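Local coordinates for putative metal resistance protein (Proteus mirabilis, PDB 6C29), which probably acts as a membrane protein-disulfide reductase, of which this N-terminal periplasmic, tandem immunoglobulin-fold domain primes the partner protein ScsC for disulfide isomerisation, at residues G190-P196 against T208-D214; K43-R47 against W71-F77; Q172-W178 against A200-L205. All coordinates share one frame; numbering follows the deposited sequence. Where two conformers were deposited one is given.

Interaction 1: G190-P196 against T208-D214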
loop_
_atom_site.group_PDB
_atom_site.type_symbol
_atom_site.label_atom_id
_atom_site.label_comp_id
_atom_site.label_asym_id
_atom_site.label_seq_id
_atom_site.Cartn_x
_atom_site.Cartn_y
_atom_site.Cartn_z
ATOM N N GLY A 190 14.248 -2.490 10.084
ATOM C CA GLY A 190 14.800 -2.229 11.394
ATOM C C GLY A 190 14.549 -0.815 11.875
ATOM O O GLY A 190 14.817 -0.503 13.034
HETATM N N MSE A 191 14.055 0.048 10.988
HETATM C CA MSE A 191 13.886 1.466 11.318
HETATM C C MSE A 191 12.415 1.855 11.438
HETATM O O MSE A 191 11.544 1.263 10.801
HETATM C CB MSE A 191 14.543 2.358 10.267
HETATM C CG MSE A 191 15.969 2.004 9.964
HETATM SE SE MSE A 191 17.101 2.205 11.533
HETATM C CE MSE A 191 18.723 1.409 10.786
ATOM N N LEU A 192 12.169 2.861 12.272
ATOM C CA LEU A 192 10.860 3.462 12.419
ATOM C C LEU A 192 10.939 4.920 12.017
ATOM O O LEU A 192 11.886 5.622 12.410
ATOM C CB LEU A 192 10.377 3.369 13.864
ATOM C CG LEU A 192 10.298 1.976 14.478
ATOM C CD1 LEU A 192 9.852 2.082 15.926
ATOM C CD2 LEU A 192 9.355 1.114 13.662
ATOM N N TYR A 193 9.948 5.373 11.260
ATOM C CA TYR A 193 9.809 6.786 10.937
ATOM C C TYR A 193 8.695 7.437 11.739
ATOM O O TYR A 193 7.644 6.873 11.900
ATOM C CB TYR A 193 9.532 6.963 9.454
ATOM C CG TYR A 193 10.694 6.792 8.539
ATOM C CD1 TYR A 193 11.996 6.741 9.004
ATOM C CD2 TYR A 193 10.477 6.675 7.195
ATOM C CE1 TYR A 193 13.066 6.595 8.105
ATOM C CE2 TYR A 193 11.512 6.536 6.303
ATOM C CZ TYR A 193 12.791 6.495 6.752
ATOM O OH TYR A 193 13.786 6.338 5.807
ATOM N N GLY A 194 8.938 8.631 12.231
ATOM C CA GLY A 194 7.903 9.394 12.886
ATOM C C GLY A 194 6.951 10.073 11.919
ATOM O O GLY A 194 6.995 9.816 10.698
ATOM N N ILE A 195 6.063 10.924 12.453
ATOM C CA ILE A 195 5.098 11.671 11.648
ATOM C C ILE A 195 5.861 12.714 10.815
ATOM O O ILE A 195 6.555 13.565 11.392
ATOM C CB ILE A 195 4.046 12.356 12.528
ATOM C CG1 ILE A 195 3.357 11.298 13.405
ATOM C CG2 ILE A 195 3.060 13.110 11.674
ATOM C CD1 ILE A 195 2.460 11.908 14.449
ATOM N N PRO A 196 5.736 12.662 9.475
ATOM C CA PRO A 196 6.445 13.639 8.635
ATOM C C PRO A 196 5.982 15.049 8.905
ATOM O O PRO A 196 4.787 15.260 9.066
ATOM C CB PRO A 196 6.069 13.236 7.207
ATOM C CG PRO A 196 5.629 11.844 7.302
ATOM C CD PRO A 196 5.015 11.667 8.646
ATOM N N THR A 208 10.653 16.821 7.110
ATOM C CA THR A 208 11.552 16.277 8.109
ATOM C C THR A 208 10.853 15.133 8.820
ATOM O O THR A 208 9.645 15.183 9.101
ATOM C CB THR A 208 12.017 17.349 9.107
ATOM O OG1 THR A 208 10.940 17.701 9.976
ATOM C CG2 THR A 208 12.496 18.593 8.357
ATOM N N VAL A 209 11.618 14.068 9.055
ATOM C CA VAL A 209 11.123 12.825 9.650
ATOM C C VAL A 209 12.111 12.365 10.736
ATOM O O VAL A 209 13.296 12.207 10.460
ATOM C CB VAL A 209 10.993 11.704 8.580
ATOM C CG1 VAL A 209 10.422 10.459 9.202
ATOM C CG2 VAL A 209 10.139 12.163 7.417
ATOM N N ASP A 210 11.644 12.191 11.972
ATOM C CA ASP A 210 12.472 11.610 13.023
ATOM C C ASP A 210 12.589 10.109 12.805
ATOM O O ASP A 210 11.623 9.453 12.429
ATOM C CB ASP A 210 11.886 11.871 14.412
ATOM C CG ASP A 210 11.927 13.335 14.801
ATOM O OD1 ASP A 210 12.869 14.045 14.376
ATOM O OD2 ASP A 210 10.996 13.772 15.518
ATOM N N VAL A 211 13.787 9.586 12.990
ATOM C CA VAL A 211 14.049 8.171 12.786
ATOM C C VAL A 211 14.524 7.493 14.065
ATOM O O VAL A 211 15.310 8.065 14.825
ATOM C CB VAL A 211 15.103 7.973 11.668
ATOM C CG1 VAL A 211 15.247 6.494 11.328
ATOM C CG2 VAL A 211 14.738 8.760 10.439
ATOM N N THR A 212 14.019 6.289 14.322
ATOM C CA THR A 212 14.535 5.471 15.415
ATOM C C THR A 212 14.732 4.028 14.946
ATOM O O THR A 212 14.239 3.634 13.892
ATOM C CB THR A 212 13.613 5.466 16.652
ATOM O OG1 THR A 212 12.395 4.778 16.359
ATOM C CG2 THR A 212 13.313 6.883 17.127
ATOM N N ASP A 213 15.448 3.236 15.739
ATOM C CA ASP A 213 15.495 1.805 15.506
ATOM C C ASP A 213 14.198 1.189 16.005
ATOM O O ASP A 213 13.315 1.906 16.488
ATOM C CB ASP A 213 16.724 1.181 16.188
ATOM C CG ASP A 213 16.732 1.348 17.712
ATOM O OD1 ASP A 213 15.688 1.633 18.334
ATOM O OD2 ASP A 213 17.819 1.189 18.299
ATOM N N ASP A 214 14.083 -0.132 15.908
ATOM C CA ASP A 214 12.839 -0.814 16.269
ATOM C C ASP A 214 12.467 -0.674 17.743
ATOM O O ASP A 214 11.366 -1.063 18.128
ATOM C CB ASP A 214 12.910 -2.313 15.943
ATOM C CG ASP A 214 12.634 -2.627 14.477
ATOM O OD1 ASP A 214 11.856 -1.902 13.811
ATOM O OD2 ASP A 214 13.186 -3.638 14.000
HETATM O O HOH W 1 8.971 13.144 12.628
#
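L192 and T212 form an antiparallel hydrogen-bonded pair in which strand 191-193 runs against strand 208-213, their N-to-C directions 152° apart. L192 N donates to T212 O at 2.7 Å, and T212 N returns a bond to L192 O at 2.9 Å. Y193 and V211 follow as a non-hydrogen-bonded pair, and G194 N then reaches D210 O at 2.8 Å. Beyond it a water bridges the two segments, donating to I195 O (2.7 Å) and accepting from D210 N.

Y193, V209 and V211 share one face of the sheet. The tyrosine side chain lies alongside that of V211, with Y193 CE1 3.6 Å from V211 CG2, while V209 CG1 packs on Y193 CB at 3.6 Å. L185 of strand 182-186 touches both Y193 and V209. On the face of L192 and T212, OG1 of T212 sits between its own backbone N and carbonyl carbon (chi1 68°). There it contacts L192 CB and donates a hydrogen bond to D213 O, the same carbonyl oxygen that L192 CD1 approaches to 3.5 Å. At the end of the ladder the carboxylate of D214 lies against the backbone of G190, while D213 OD1 accepts from the backbone N of W215 and D217.

Three backbone hydrogen bonds and one bridging water thus join the two segments. The apolar side chains divide between an inward face, which meets strand 182-186, and a face where L192 is partnered by a hydroxyl that donates to the carbonyl of the next residue.

Interaction 2: K43-R47 against W71-F77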
loop_
_atom_site.group_PDB
_atom_site.type_symbol
_atom_site.label_atom_id
_atom_site.label_comp_id
_atom_site.label_asym_id
_atom_site.label_seq_id
_atom_site.Cartn_x
_atom_site.Cartn_y
_atom_site.Cartn_z
ATOM N N LYS A 43 -9.700 -0.030 10.130
ATOM C CA LYS A 43 -8.802 0.224 9.009
ATOM C C LYS A 43 -8.009 -1.001 8.646
ATOM O O LYS A 43 -7.946 -1.949 9.415
ATOM C CB LYS A 43 -7.859 1.375 9.368
ATOM C CG LYS A 43 -8.607 2.672 9.682
ATOM C CD LYS A 43 -7.869 3.565 10.652
ATOM C CE LYS A 43 -8.755 4.754 11.109
ATOM N NZ LYS A 43 -9.782 4.401 12.140
ATOM N N THR A 44 -7.438 -1.018 7.447
ATOM C CA THR A 44 -6.389 -1.970 7.161
ATOM C C THR A 44 -5.161 -1.168 6.776
ATOM O O THR A 44 -5.172 0.049 6.880
ATOM C CB THR A 44 -6.801 -2.992 6.115
ATOM O OG1 THR A 44 -5.797 -4.020 6.002
ATOM C CG2 THR A 44 -7.082 -2.383 4.754
ATOM N N TYR A 45 -4.082 -1.876 6.487
ATOM C CA TYR A 45 -2.769 -1.256 6.418
ATOM C C TYR A 45 -2.164 -1.240 5.038
ATOM O O TYR A 45 -2.466 -2.045 4.178
ATOM C CB TYR A 45 -1.827 -1.998 7.323
ATOM C CG TYR A 45 -2.126 -1.980 8.796
ATOM C CD1 TYR A 45 -1.601 -0.997 9.616
ATOM C CD2 TYR A 45 -2.881 -2.982 9.366
ATOM C CE1 TYR A 45 -1.827 -1.005 10.995
ATOM C CE2 TYR A 45 -3.106 -3.010 10.723
ATOM C CZ TYR A 45 -2.567 -2.015 11.533
ATOM O OH TYR A 45 -2.786 -2.047 12.885
ATOM N N TRP A 46 -1.258 -0.294 4.872
ATOM C CA TRP A 46 -0.427 -0.184 3.690
ATOM C C TRP A 46 0.750 -1.137 3.787
ATOM O O TRP A 46 0.938 -1.798 4.811
ATOM C CB TRP A 46 0.033 1.264 3.574
ATOM C CG TRP A 46 0.714 1.711 2.309
ATOM C CD1 TRP A 46 0.322 1.474 1.038
ATOM C CD2 TRP A 46 1.884 2.534 2.221
ATOM N NE1 TRP A 46 1.179 2.082 0.149
ATOM C CE2 TRP A 46 2.139 2.745 0.856
ATOM C CE3 TRP A 46 2.743 3.114 3.164
ATOM C CZ2 TRP A 46 3.202 3.491 0.395
ATOM C CZ3 TRP A 46 3.816 3.879 2.686
ATOM C CH2 TRP A 46 4.014 4.063 1.316
ATOM N N ARG A 47 1.577 -1.159 2.753
ATOM C CA ARG A 47 2.736 -2.059 2.765
ATOM C C ARG A 47 3.727 -1.736 3.881
ATOM O O ARG A 47 4.448 -2.625 4.344
ATOM C CB ARG A 47 3.447 -2.018 1.416
ATOM C CG ARG A 47 4.048 -0.694 1.077
ATOM C CD ARG A 47 4.678 -0.714 -0.308
ATOM N NE ARG A 47 5.268 0.588 -0.531
ATOM C CZ ARG A 47 5.092 1.339 -1.606
ATOM N NH1 ARG A 47 4.364 0.888 -2.651
ATOM N NH2 ARG A 47 5.649 2.531 -1.658
ATOM N N TRP A 71 -0.422 -1.284 -4.660
ATOM C CA TRP A 71 -0.937 -0.666 -3.459
ATOM C C TRP A 71 -1.601 0.661 -3.773
ATOM O O TRP A 71 -0.930 1.594 -4.214
ATOM C CB TRP A 71 0.178 -0.441 -2.447
ATOM C CG TRP A 71 0.771 -1.702 -1.911
ATOM C CD1 TRP A 71 1.844 -2.367 -2.399
ATOM C CD2 TRP A 71 0.309 -2.446 -0.773
ATOM N NE1 TRP A 71 2.092 -3.497 -1.639
ATOM C CE2 TRP A 71 1.154 -3.567 -0.640
ATOM C CE3 TRP A 71 -0.747 -2.291 0.127
ATOM C CZ2 TRP A 71 0.969 -4.515 0.381
ATOM C CZ3 TRP A 71 -0.909 -3.218 1.141
ATOM C CH2 TRP A 71 -0.078 -4.323 1.243
ATOM N N PRO A 72 -2.898 0.787 -3.541
ATOM C CA PRO A 72 -3.539 2.079 -3.701
ATOM C C PRO A 72 -2.899 3.109 -2.807
ATOM O O PRO A 72 -2.338 2.776 -1.739
ATOM C CB PRO A 72 -4.994 1.804 -3.326
ATOM C CG PRO A 72 -5.156 0.322 -3.644
ATOM C CD PRO A 72 -3.872 -0.274 -3.209
ATOM N N SER A 73 -2.963 4.356 -3.240
ATOM C CA SER A 73 -2.356 5.427 -2.494
ATOM C C SER A 73 -2.913 5.415 -1.065
ATOM O O SER A 73 -4.142 5.393 -0.905
ATOM C CB SER A 73 -2.622 6.762 -3.206
ATOM O OG SER A 73 -1.754 7.745 -2.725
ATOM N N PRO A 74 -2.050 5.437 -0.026
ATOM C CA PRO A 74 -2.556 5.267 1.347
ATOM C C PRO A 74 -2.980 6.558 2.013
ATOM O O PRO A 74 -2.839 7.660 1.466
ATOM C CB PRO A 74 -1.345 4.674 2.081
ATOM C CG PRO A 74 -0.184 5.388 1.405
ATOM C CD PRO A 74 -0.572 5.458 -0.054
ATOM N N SER A 75 -3.501 6.414 3.219
ATOM C CA SER A 75 -3.810 7.520 4.086
ATOM C C SER A 75 -3.084 7.339 5.417
ATOM O O SER A 75 -2.635 6.228 5.724
ATOM C CB SER A 75 -5.326 7.603 4.307
ATOM O OG SER A 75 -5.994 7.853 3.087
ATOM N N ALA A 76 -2.999 8.414 6.198
ATOM C CA ALA A 76 -2.376 8.354 7.503
ATOM C C ALA A 76 -3.406 8.577 8.590
ATOM O O ALA A 76 -4.348 9.347 8.417
ATOM C CB ALA A 76 -1.260 9.383 7.613
ATOM N N PHE A 77 -3.198 7.907 9.713
ATOM C CA PHE A 77 -4.115 8.005 10.836
ATOM C C PHE A 77 -3.327 8.140 12.123
ATOM O O PHE A 77 -2.245 7.555 12.255
ATOM C CB PHE A 77 -5.012 6.759 10.915
ATOM C CG PHE A 77 -5.713 6.422 9.642
ATOM C CD1 PHE A 77 -6.957 6.979 9.363
ATOM C CD2 PHE A 77 -5.154 5.543 8.722
ATOM C CE1 PHE A 77 -7.624 6.676 8.191
ATOM C CE2 PHE A 77 -5.818 5.235 7.569
ATOM C CZ PHE A 77 -7.049 5.806 7.294
HETATM O O HOH W 2 1.065 2.911 -2.604
#
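W71 begins the second segment and lies against the backbone and side chain of R47. R47 CB stands over one face of the indole, 3.7 Å from the centroid of the five-membered ring, and farther out the guanidinium brings its edge to W71 CD1, its plane turned 88° from the ring. The six-membered ring of the same indole meets the backbone of Y45 obliquely, with W71 CZ3 3.6 Å from Y45 O, a buried carbonyl oxygen that has no polar partner in the model. The five-membered rings of W46 and W71 meet obliquely with planes 84° apart, and W46 NE1 lies 3.8 Å from W71 CB.

The indole N-H of W46 instead finds a water in its ring plane, at 2.9 Å from W46 NE1, and this water donates in turn to W71 O. The carbonyl of P72 is held by the hydroxyl of Y87. P74 then lays its ring on W46, with P74 CG 3.6 Å from the centroid of the five-membered ring. R47 CG occupies the opposite face of that indole, put there by a chi1 of 64° that folds the arginine back over its neighbour. F77 ends the walk: K43 CD sits almost centrally above the phenyl ring, 3.7 Å from its centroid, and K43 CE comes to 3.4 Å from F77 CD1.

The contact links strands 43-45 and 75-77, the outer strands of a three-stranded sheet centred on 84-88, and W46 touches Y184 and V230 of the second immunoglobulin domain. With no direct hydrogen bond between the segments, cohesion rests mainly on C-H groups over aromatic faces, the W46-W71 packing and one bridging water; lysine and arginine offer mostly aliphatic parts to the rings, while R47 NH2 forms a salt bridge to D186.

Interaction 3: Q172-W178 against A200-L205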
loop_
_atom_site.group_PDB
_atom_site.type_symbol
_atom_site.label_atom_id
_atom_site.label_comp_id
_atom_site.label_asym_id
_atom_site.label_seq_id
_atom_site.Cartn_x
_atom_site.Cartn_y
_atom_site.Cartn_z
ATOM N N GLN A 172 10.899 19.159 -5.357
ATOM C CA GLN A 172 10.487 20.218 -6.258
ATOM C C GLN A 172 9.280 19.790 -7.069
ATOM O O GLN A 172 9.291 18.724 -7.688
ATOM C CB GLN A 172 11.614 20.601 -7.207
ATOM C CG GLN A 172 11.203 21.720 -8.142
ATOM C CD GLN A 172 12.301 22.092 -9.131
ATOM O OE1 GLN A 172 12.884 21.225 -9.791
ATOM N NE2 GLN A 172 12.558 23.387 -9.263
ATOM N N ARG A 173 8.231 20.601 -7.060
ATOM C CA ARG A 173 7.060 20.310 -7.860
ATOM C C ARG A 173 7.378 20.549 -9.328
ATOM O O ARG A 173 8.036 21.513 -9.661
ATOM C CB ARG A 173 5.885 21.155 -7.420
ATOM C CG ARG A 173 4.569 20.639 -7.998
ATOM C CD ARG A 173 3.339 21.284 -7.401
ATOM N NE ARG A 173 2.156 20.954 -8.205
ATOM C CZ ARG A 173 0.999 20.519 -7.726
ATOM N NH1 ARG A 173 0.831 20.336 -6.435
ATOM N NH2 ARG A 173 0.001 20.254 -8.559
ATOM N N GLU A 174 6.945 19.647 -10.208
ATOM C CA GLU A 174 7.294 19.734 -11.637
ATOM C C GLU A 174 6.696 20.972 -12.277
ATOM O O GLU A 174 7.361 21.729 -12.996
ATOM C CB GLU A 174 6.803 18.485 -12.373
ATOM C CG GLU A 174 7.232 18.441 -13.848
ATOM C CD GLU A 174 6.651 17.272 -14.634
ATOM O OE1 GLU A 174 6.220 16.270 -14.025
ATOM O OE2 GLU A 174 6.639 17.363 -15.881
ATOM N N GLN A 175 5.414 21.148 -12.016
ATOM C CA GLN A 175 4.624 22.245 -12.515
ATOM C C GLN A 175 3.747 22.827 -11.404
ATOM O O GLN A 175 3.103 22.088 -10.655
ATOM C CB GLN A 175 3.744 21.781 -13.665
ATOM C CG GLN A 175 3.141 22.935 -14.391
ATOM C CD GLN A 175 2.180 22.512 -15.466
ATOM O OE1 GLN A 175 2.250 21.395 -15.995
ATOM N NE2 GLN A 175 1.255 23.407 -15.794
ATOM N N GLY A 176 3.736 24.142 -11.299
ATOM C CA GLY A 176 2.914 24.819 -10.317
ATOM C C GLY A 176 3.463 24.757 -8.904
ATOM O O GLY A 176 4.633 24.456 -8.672
ATOM N N ASP A 177 2.590 25.100 -7.970
ATOM C CA ASP A 177 2.910 25.171 -6.554
ATOM C C ASP A 177 2.291 24.039 -5.773
ATOM O O ASP A 177 1.270 23.491 -6.182
ATOM C CB ASP A 177 2.392 26.462 -5.939
ATOM C CG ASP A 177 3.162 27.697 -6.394
ATOM O OD1 ASP A 177 4.213 27.539 -7.061
ATOM O OD2 ASP A 177 2.716 28.817 -6.032
ATOM N N TRP A 178 2.885 23.722 -4.623
ATOM C CA TRP A 178 2.273 22.767 -3.710
ATOM C C TRP A 178 1.029 23.360 -3.068
ATOM O O TRP A 178 1.036 24.543 -2.708
ATOM C CB TRP A 178 3.276 22.348 -2.653
ATOM C CG TRP A 178 4.440 21.599 -3.179
ATOM C CD1 TRP A 178 5.709 22.092 -3.380
ATOM C CD2 TRP A 178 4.484 20.228 -3.558
ATOM N NE1 TRP A 178 6.526 21.113 -3.839
ATOM C CE2 TRP A 178 5.801 19.954 -3.970
ATOM C CE3 TRP A 178 3.538 19.200 -3.594
ATOM C CZ2 TRP A 178 6.194 18.704 -4.412
ATOM C CZ3 TRP A 178 3.925 17.962 -4.029
ATOM C CH2 TRP A 178 5.231 17.714 -4.440
ATOM N N ALA A 200 5.803 23.898 2.841
ATOM C CA ALA A 200 5.897 24.218 1.422
ATOM C C ALA A 200 5.819 25.700 1.154
ATOM O O ALA A 200 5.081 26.421 1.823
ATOM C CB ALA A 200 4.805 23.505 0.647
ATOM N N LYS A 201 6.601 26.146 0.178
ATOM C CA LYS A 201 6.512 27.505 -0.353
ATOM C C LYS A 201 6.766 27.452 -1.841
ATOM O O LYS A 201 7.778 26.910 -2.293
ATOM C CB LYS A 201 7.485 28.443 0.336
ATOM C CG LYS A 201 7.214 29.872 -0.107
ATOM C CD LYS A 201 8.034 30.906 0.596
ATOM C CE LYS A 201 7.477 32.284 0.258
ATOM N NZ LYS A 201 8.198 33.350 1.002
ATOM N N GLY A 202 5.796 27.928 -2.603
ATOM C CA GLY A 202 5.904 27.840 -4.050
ATOM C C GLY A 202 6.066 26.391 -4.475
ATOM O O GLY A 202 5.302 25.524 -4.013
ATOM N N ASP A 203 7.058 26.116 -5.320
ATOM C CA ASP A 203 7.262 24.752 -5.818
ATOM C C ASP A 203 8.172 23.895 -4.949
ATOM O O ASP A 203 8.498 22.775 -5.331
ATOM C CB ASP A 203 7.818 24.796 -7.240
ATOM C CG ASP A 203 9.240 25.317 -7.323
ATOM O OD1 ASP A 203 9.844 25.705 -6.308
ATOM O OD2 ASP A 203 9.773 25.334 -8.457
ATOM N N HIS A 204 8.523 24.393 -3.763
ATOM C CA HIS A 204 9.441 23.717 -2.870
ATOM C C HIS A 204 8.726 23.126 -1.668
ATOM O O HIS A 204 7.989 23.817 -0.948
ATOM C CB HIS A 204 10.522 24.695 -2.417
ATOM C CG HIS A 204 11.465 24.137 -1.411
ATOM N ND1 HIS A 204 12.347 23.118 -1.692
ATOM C CD2 HIS A 204 11.632 24.434 -0.102
ATOM C CE1 HIS A 204 13.018 22.812 -0.594
ATOM N NE2 HIS A 204 12.606 23.598 0.382
ATOM N N LEU A 205 8.936 21.826 -1.476
ATOM C CA LEU A 205 8.418 21.106 -0.320
ATOM C C LEU A 205 9.558 20.532 0.521
ATOM O O LEU A 205 10.372 19.769 0.009
ATOM C CB LEU A 205 7.490 19.999 -0.806
ATOM C CG LEU A 205 6.929 19.019 0.234
ATOM C CD1 LEU A 205 6.116 19.706 1.257
ATOM C CD2 LEU A 205 6.094 17.946 -0.432
HETATM O O HOH W 3 9.202 23.898 -10.751
HETATM O O HOH W 4 3.311 25.958 -1.904
#
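The backbone oxygen of D203 is gripped by two donors: R173 N bonds to D203 O at 2.8 Å, in the carbonyl plane, and W178 NE1 makes a weaker, bent bond to D203 O at 3.0 Å. Q172 CA adds a C-H contact to the same oxygen. One residue earlier, G202 O accepts from W178 N at 3.1 Å and from a water that also donates to W178 O.

W178 is the apolar centre. L205 CB lies over one face of its indole, 3.6 Å from the centroid of the five-membered ring, and R173 CB covers the opposite face, both displaced toward the rim. W178 CB meets A200 CB at 3.8 Å. Q172 extends alongside D203, reaching it through a weak bond from Q172 NE2 to D203 OD2 (3.5 Å), while the side-chain oxygen of Q172, OE1, is hydrogen-bonded to S156 OG. The side chain of R173 is extended, with CG anti to the backbone N (chi1 -166°); NE bonds Q175 O at 2.9 Å, and the guanidinium forms salt bridges with D233 and D234.

K201 to H204 make a type II' turn, closed by backbone bonds in both directions, with G202 at positive phi. This is the tight beta-hairpin tip joining strands 191-201 and 204-213, against which the loop after strand 166-173 folds at one end of the second immunoglobulin domain.

Interaction 2 comes first along the chain and closes a 23-residue loop within the N-terminal, DsbD-like immunoglobulin domain before either of the others opens. Interaction 3 then opens at 172-178 and interaction 1 at 190-196; 200-205 closes interaction 3 and 208-214 closes interaction 1, so these two cross. Both use the hairpin of strands 191-201 and 204-213: interaction 3 is at its turn and interaction 1 toward its open end, with centres 25 Å apart. Interaction 3 also brings in the end of strand 166-173. Interactions 1 and 2 lie in different domains with nearest atoms about 7 Å apart; strand 182-186 touches both.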